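Local coordinates for protein GH62 arabinofuranosidase (Podospora anserina, PDB 4N4B) that probably hydrolyses terminal alpha-L-arabinofuranoside residues in xylan, as a calcium-containing beta-propeller glycoside hydrolase of family 62, at residues A[42-47]-A[89-94]; A[58-63]-A[73-78]. All blocks are in the same frame, centred on the assembly; numbering follows the deposited sequence.

Contact 1 (A[42-47]-A[89-94]); sequences RGIAGI and FYYLDQ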
# COMPACT_ATOMS: atom_id res chain seq x y z
N ARG A 42 13.65 -11.01 -17.09
CA ARG A 42 12.30 -11.32 -16.73
C ARG A 42 11.21 -10.53 -17.46
O ARG A 42 10.03 -10.87 -17.41
CB ARG A 42 12.05 -11.07 -15.19
CG ARG A 42 12.59 -12.29 -14.38
CD ARG A 42 12.38 -12.03 -12.90
NE ARG A 42 12.81 -13.19 -12.04
CZ ARG A 42 11.96 -14.00 -11.45
NH1 ARG A 42 10.68 -13.72 -11.54
NH2 ARG A 42 12.35 -14.95 -10.64
N GLY A 43 11.66 -9.44 -18.05
CA GLY A 43 10.72 -8.63 -18.86
C GLY A 43 9.77 -7.73 -18.08
O GLY A 43 8.70 -7.32 -18.58
N ILE A 44 10.11 -7.44 -16.81
CA ILE A 44 9.20 -6.65 -15.97
C ILE A 44 9.19 -5.22 -16.53
O ILE A 44 10.20 -4.64 -16.83
CB ILE A 44 9.67 -6.75 -14.51
CG1 ILE A 44 9.45 -8.18 -13.98
CG2 ILE A 44 8.97 -5.72 -13.67
CD1 ILE A 44 10.25 -8.58 -12.80
N ALA A 45 7.99 -4.64 -16.57
CA ALA A 45 7.76 -3.26 -17.07
C ALA A 45 7.78 -2.24 -15.95
O ALA A 45 8.22 -1.11 -16.11
CB ALA A 45 6.48 -3.21 -17.84
N GLY A 46 7.13 -2.61 -14.81
CA GLY A 46 6.96 -1.71 -13.71
C GLY A 46 7.28 -2.37 -12.36
O GLY A 46 7.02 -3.52 -12.17
N ILE A 47 7.80 -1.53 -11.46
CA ILE A 47 7.91 -1.91 -10.02
C ILE A 47 6.98 -1.01 -9.31
O ILE A 47 6.93 0.21 -9.50
CB ILE A 47 9.35 -1.79 -9.52
CG1 ILE A 47 10.32 -2.64 -10.40
CG2 ILE A 47 9.48 -2.20 -8.07
CD1 ILE A 47 10.12 -4.09 -10.34
N PHE A 89 17.31 -7.44 -6.28
CA PHE A 89 15.93 -7.89 -6.25
C PHE A 89 15.88 -9.39 -5.89
O PHE A 89 16.56 -10.18 -6.50
CB PHE A 89 15.28 -7.71 -7.62
CG PHE A 89 14.72 -6.34 -7.87
CD1 PHE A 89 14.87 -5.32 -6.99
CD2 PHE A 89 14.07 -6.10 -9.02
CE1 PHE A 89 14.37 -4.09 -7.27
CE2 PHE A 89 13.56 -4.88 -9.32
CZ PHE A 89 13.71 -3.87 -8.44
N TYR A 90 15.09 -9.73 -4.90
CA TYR A 90 14.83 -11.11 -4.53
C TYR A 90 13.39 -11.43 -4.85
O TYR A 90 12.54 -10.99 -4.24
CB TYR A 90 15.15 -11.40 -3.05
CG TYR A 90 16.59 -11.09 -2.69
CD1 TYR A 90 17.55 -12.00 -2.91
CD2 TYR A 90 16.96 -9.90 -2.19
CE1 TYR A 90 18.88 -11.74 -2.61
CE2 TYR A 90 18.29 -9.62 -1.88
CZ TYR A 90 19.22 -10.57 -2.10
OH TYR A 90 20.53 -10.22 -1.80
N TYR A 91 13.20 -12.19 -5.90
CA TYR A 91 11.89 -12.49 -6.40
C TYR A 91 11.21 -13.57 -5.55
O TYR A 91 11.74 -14.61 -5.31
CB TYR A 91 12.01 -12.93 -7.86
CG TYR A 91 12.49 -11.79 -8.79
CD1 TYR A 91 11.64 -10.79 -9.15
CD2 TYR A 91 13.78 -11.75 -9.26
CE1 TYR A 91 12.06 -9.76 -9.93
CE2 TYR A 91 14.19 -10.71 -10.07
CZ TYR A 91 13.32 -9.73 -10.42
OH TYR A 91 13.73 -8.72 -11.25
N LEU A 92 10.02 -13.27 -5.09
CA LEU A 92 9.34 -14.16 -4.16
C LEU A 92 8.75 -15.40 -4.81
O LEU A 92 8.38 -16.30 -4.14
CB LEU A 92 8.28 -13.42 -3.34
CG LEU A 92 8.75 -12.23 -2.52
CD1 LEU A 92 7.67 -11.91 -1.48
CD2 LEU A 92 10.09 -12.51 -1.78
N ASP A 93 8.78 -15.44 -6.13
CA ASP A 93 8.40 -16.69 -6.80
C ASP A 93 9.40 -17.82 -6.55
O ASP A 93 9.08 -18.96 -6.86
CB ASP A 93 8.08 -16.52 -8.28
CG ASP A 93 9.24 -16.13 -9.14
OD1 ASP A 93 10.38 -16.11 -8.68
OD2 ASP A 93 9.02 -15.81 -10.34
N GLN A 94 10.56 -17.50 -5.94
CA GLN A 94 11.54 -18.50 -5.52
C GLN A 94 11.22 -19.06 -4.15
O GLN A 94 11.82 -20.09 -3.79
CB GLN A 94 12.94 -17.88 -5.54
CG GLN A 94 13.32 -17.29 -6.90
CD GLN A 94 13.23 -18.29 -8.02
OE1 GLN A 94 12.32 -18.30 -8.93
NE2 GLN A 94 14.14 -19.17 -7.97
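A cation-pi stack at the rim of a propeller blade joins the two segments: the guanidinium of Arg42 lies flat on the ring of Tyr91 and closes on the carboxylate of Asp93. The planes of guanidinium and ring differ by 15°, and Arg42 CZ stands 3.9 Å from the centroid of the Tyr91 ring, over its face. Farther back along the same side chain, Arg42 CD makes a CH-pi contact 3.6 Å from the Tyr91 centroid. The chain is extended from CG to NE (chi2 178°, chi3 177°), which lays it along the ring instead of across it. Beyond the ring, Arg42 NH1 and NH2 grip the Asp93 carboxylate end-on in a two-pronged salt bridge: NH1 hydrogen-bonds OD2 at 2.9 Å, and NH2 the syn lone pair of OD1 at 3.0 Å, both oxygens lying near the guanidinium plane. Replacing Arg42 with an alanine would probably leave the Asp93 carboxylate without its cation and uncover the face of Tyr91 on which the guanidinium rests. Tyr91 OH is hydrogen-bonded to Asp40, whose other carboxylate oxygen accepts the backbone N of Arg42. Apolar contacts continue inward: Ile44 CD1 meets Tyr91 CE1 at 3.6 Å, and Ile47 CD1 meets Phe89 CE2 at 3.7 Å. The polar outer end and apolar inner end thus connect the loop leading into strand 46-55 with strand 90-91 and the 3-10 turn after it, across one four-stranded blade of the five-bladed beta-propeller of GH62 enzymes.

Contact 2 (A[58-63]-A[73-78]); sequences THHVFA and LVYFTF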
# COMPACT_ATOMS: atom_id res chain seq x y z
N THR A 58 17.87 -0.01 8.44
CA THR A 58 17.73 -0.86 7.29
C THR A 58 16.18 -0.80 6.86
O THR A 58 15.30 -1.18 7.54
CB THR A 58 18.10 -2.31 7.50
OG1 THR A 58 19.52 -2.32 7.80
CG2 THR A 58 17.90 -3.15 6.29
N HIS A 59 16.03 -0.40 5.57
CA HIS A 59 14.69 -0.47 4.94
C HIS A 59 14.48 -1.81 4.31
O HIS A 59 15.35 -2.39 3.69
CB HIS A 59 14.60 0.56 3.78
CG HIS A 59 14.70 1.98 4.22
ND1 HIS A 59 15.94 2.62 4.29
CD2 HIS A 59 13.78 2.95 4.61
CE1 HIS A 59 15.76 3.88 4.67
NE2 HIS A 59 14.48 4.11 4.87
N HIS A 60 13.28 -2.33 4.47
CA HIS A 60 12.81 -3.55 3.86
C HIS A 60 11.58 -3.20 3.02
O HIS A 60 10.62 -2.64 3.55
CB HIS A 60 12.36 -4.56 5.00
CG HIS A 60 13.52 -5.02 5.83
ND1 HIS A 60 13.96 -4.43 6.99
CD2 HIS A 60 14.29 -6.06 5.56
CE1 HIS A 60 15.01 -5.16 7.43
NE2 HIS A 60 15.23 -6.13 6.55
N VAL A 61 11.66 -3.57 1.73
CA VAL A 61 10.57 -3.27 0.77
C VAL A 61 10.14 -4.47 0.14
O VAL A 61 10.87 -5.32 -0.37
CB VAL A 61 11.05 -2.22 -0.25
CG1 VAL A 61 9.89 -1.82 -1.18
CG2 VAL A 61 11.57 -0.98 0.42
N PHE A 62 8.77 -4.57 -0.03
CA PHE A 62 8.17 -5.54 -0.95
C PHE A 62 7.34 -4.75 -1.96
O PHE A 62 6.72 -3.78 -1.62
CB PHE A 62 7.28 -6.61 -0.24
CG PHE A 62 8.03 -7.36 0.82
CD1 PHE A 62 8.30 -6.81 2.09
CD2 PHE A 62 8.43 -8.62 0.57
CE1 PHE A 62 9.04 -7.58 3.01
CE2 PHE A 62 9.12 -9.40 1.52
CZ PHE A 62 9.37 -8.85 2.75
N ALA A 63 7.36 -5.26 -3.21
CA ALA A 63 6.67 -4.53 -4.27
C ALA A 63 6.12 -5.54 -5.25
O ALA A 63 6.51 -6.69 -5.34
CB ALA A 63 7.63 -3.54 -4.93
N LEU A 73 5.70 -10.78 -6.99
CA LEU A 73 6.25 -10.00 -5.90
C LEU A 73 7.77 -9.99 -5.80
O LEU A 73 8.38 -10.96 -6.10
CB LEU A 73 5.66 -10.45 -4.55
CG LEU A 73 4.15 -10.33 -4.42
CD1 LEU A 73 3.73 -10.85 -3.07
CD2 LEU A 73 3.67 -8.90 -4.50
N VAL A 74 8.32 -8.88 -5.35
CA VAL A 74 9.77 -8.78 -5.17
C VAL A 74 10.09 -8.16 -3.82
O VAL A 74 9.36 -7.34 -3.36
CB VAL A 74 10.42 -8.00 -6.35
CG1 VAL A 74 10.00 -6.51 -6.37
CG2 VAL A 74 11.95 -8.10 -6.33
N TYR A 75 11.21 -8.60 -3.23
CA TYR A 75 11.78 -8.03 -1.97
C TYR A 75 13.12 -7.38 -2.27
O TYR A 75 13.94 -7.91 -3.06
CB TYR A 75 12.03 -9.17 -0.99
CG TYR A 75 12.78 -8.77 0.27
CD1 TYR A 75 12.25 -7.95 1.23
CD2 TYR A 75 14.09 -9.22 0.44
CE1 TYR A 75 12.97 -7.56 2.31
CE2 TYR A 75 14.85 -8.90 1.57
CZ TYR A 75 14.30 -8.08 2.46
OH TYR A 75 15.02 -7.71 3.63
N PHE A 76 13.36 -6.26 -1.68
CA PHE A 76 14.68 -5.64 -1.70
C PHE A 76 14.88 -4.82 -0.47
O PHE A 76 13.95 -4.44 0.26
CB PHE A 76 14.93 -4.89 -3.01
CG PHE A 76 13.93 -3.81 -3.33
CD1 PHE A 76 12.72 -4.15 -3.93
CD2 PHE A 76 14.18 -2.48 -3.01
CE1 PHE A 76 11.78 -3.13 -4.22
CE2 PHE A 76 13.21 -1.52 -3.33
CZ PHE A 76 12.04 -1.85 -3.91
N THR A 77 16.16 -4.42 -0.20
CA THR A 77 16.56 -3.80 1.05
C THR A 77 17.72 -2.86 0.88
O THR A 77 18.52 -3.10 -0.03
CB THR A 77 16.85 -4.91 2.08
OG1 THR A 77 17.23 -4.33 3.36
CG2 THR A 77 17.87 -5.87 1.63
N PHE A 78 17.79 -1.83 1.67
CA PHE A 78 18.85 -0.85 1.53
C PHE A 78 18.82 -0.01 2.77
O PHE A 78 17.84 0.17 3.36
CB PHE A 78 18.60 0.07 0.28
CG PHE A 78 17.21 0.62 0.20
CD1 PHE A 78 16.23 -0.11 -0.41
CD2 PHE A 78 16.88 1.81 0.76
CE1 PHE A 78 14.94 0.34 -0.47
CE2 PHE A 78 15.59 2.26 0.72
CZ PHE A 78 14.60 1.50 0.12
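Two carbonyls at one end of this strand pair each accept two hydrogen bonds, one from a side chain. Phe78 O takes His59 N at 2.9 Å and, from the opposite face of its carbonyl plane, His59 ND1 in a longer bond of 3.2 Å; the oxygen lies in the imidazole plane, consistent with this bond helping to set the ring's rotation, and ND1 also makes a weak hydrogen bond to Ala79 O. His59 O likewise receives Phe78 N and the hydroxyl of Thr77, whose OG1 donates at 2.7 Å. Farther along, the hydrogen-bonded pairs Val61-Phe76 and Ala63-Val74 continue the antiparallel ladder. With N-to-C directions 163° apart, the segments form part of the 58-67/70-78 hairpin, the two middle strands of a propeller blade. On the face carrying His59, Val61 and Ala63, CH-pi contacts form over ring faces: His59 CB lies 3.9 Å from the Phe78 centroid, and Val61 CB over the Phe76 ring. A chi1 of 58°, with CG flanked by both backbone branches, brings the Phe76 ring against Val61 CB. The other face holds an aromatic cluster of His60, Phe62 and Tyr75, where Tyr75 CD1 comes 3.4 Å from Phe62 CZ, over the phenylalanine face, with ring planes at 41°.

Both contacts belong to one four-stranded antiparallel blade. Contact 2 pairs its two middle strands and is buried, covering 634 Å² between the segments; contact 1 ties the two edges of the same blade, through the loop before 46-55 and the turn after 90-91, is partly buried and covers 292 Å². Their chemistry follows this placement: aromatic and apolar packing on a backbone ladder in contact 2, against side chains alone in contact 1, with a charged, cation-pi end toward the surface. The contact centres are 12 Å apart. They meet where strand 90-91 lies beside strand 70-78: Tyr90 N probably bonds to Tyr75 O at 2.8 Å, and Phe89 CB packs 3.6 Å from Val74 CG2.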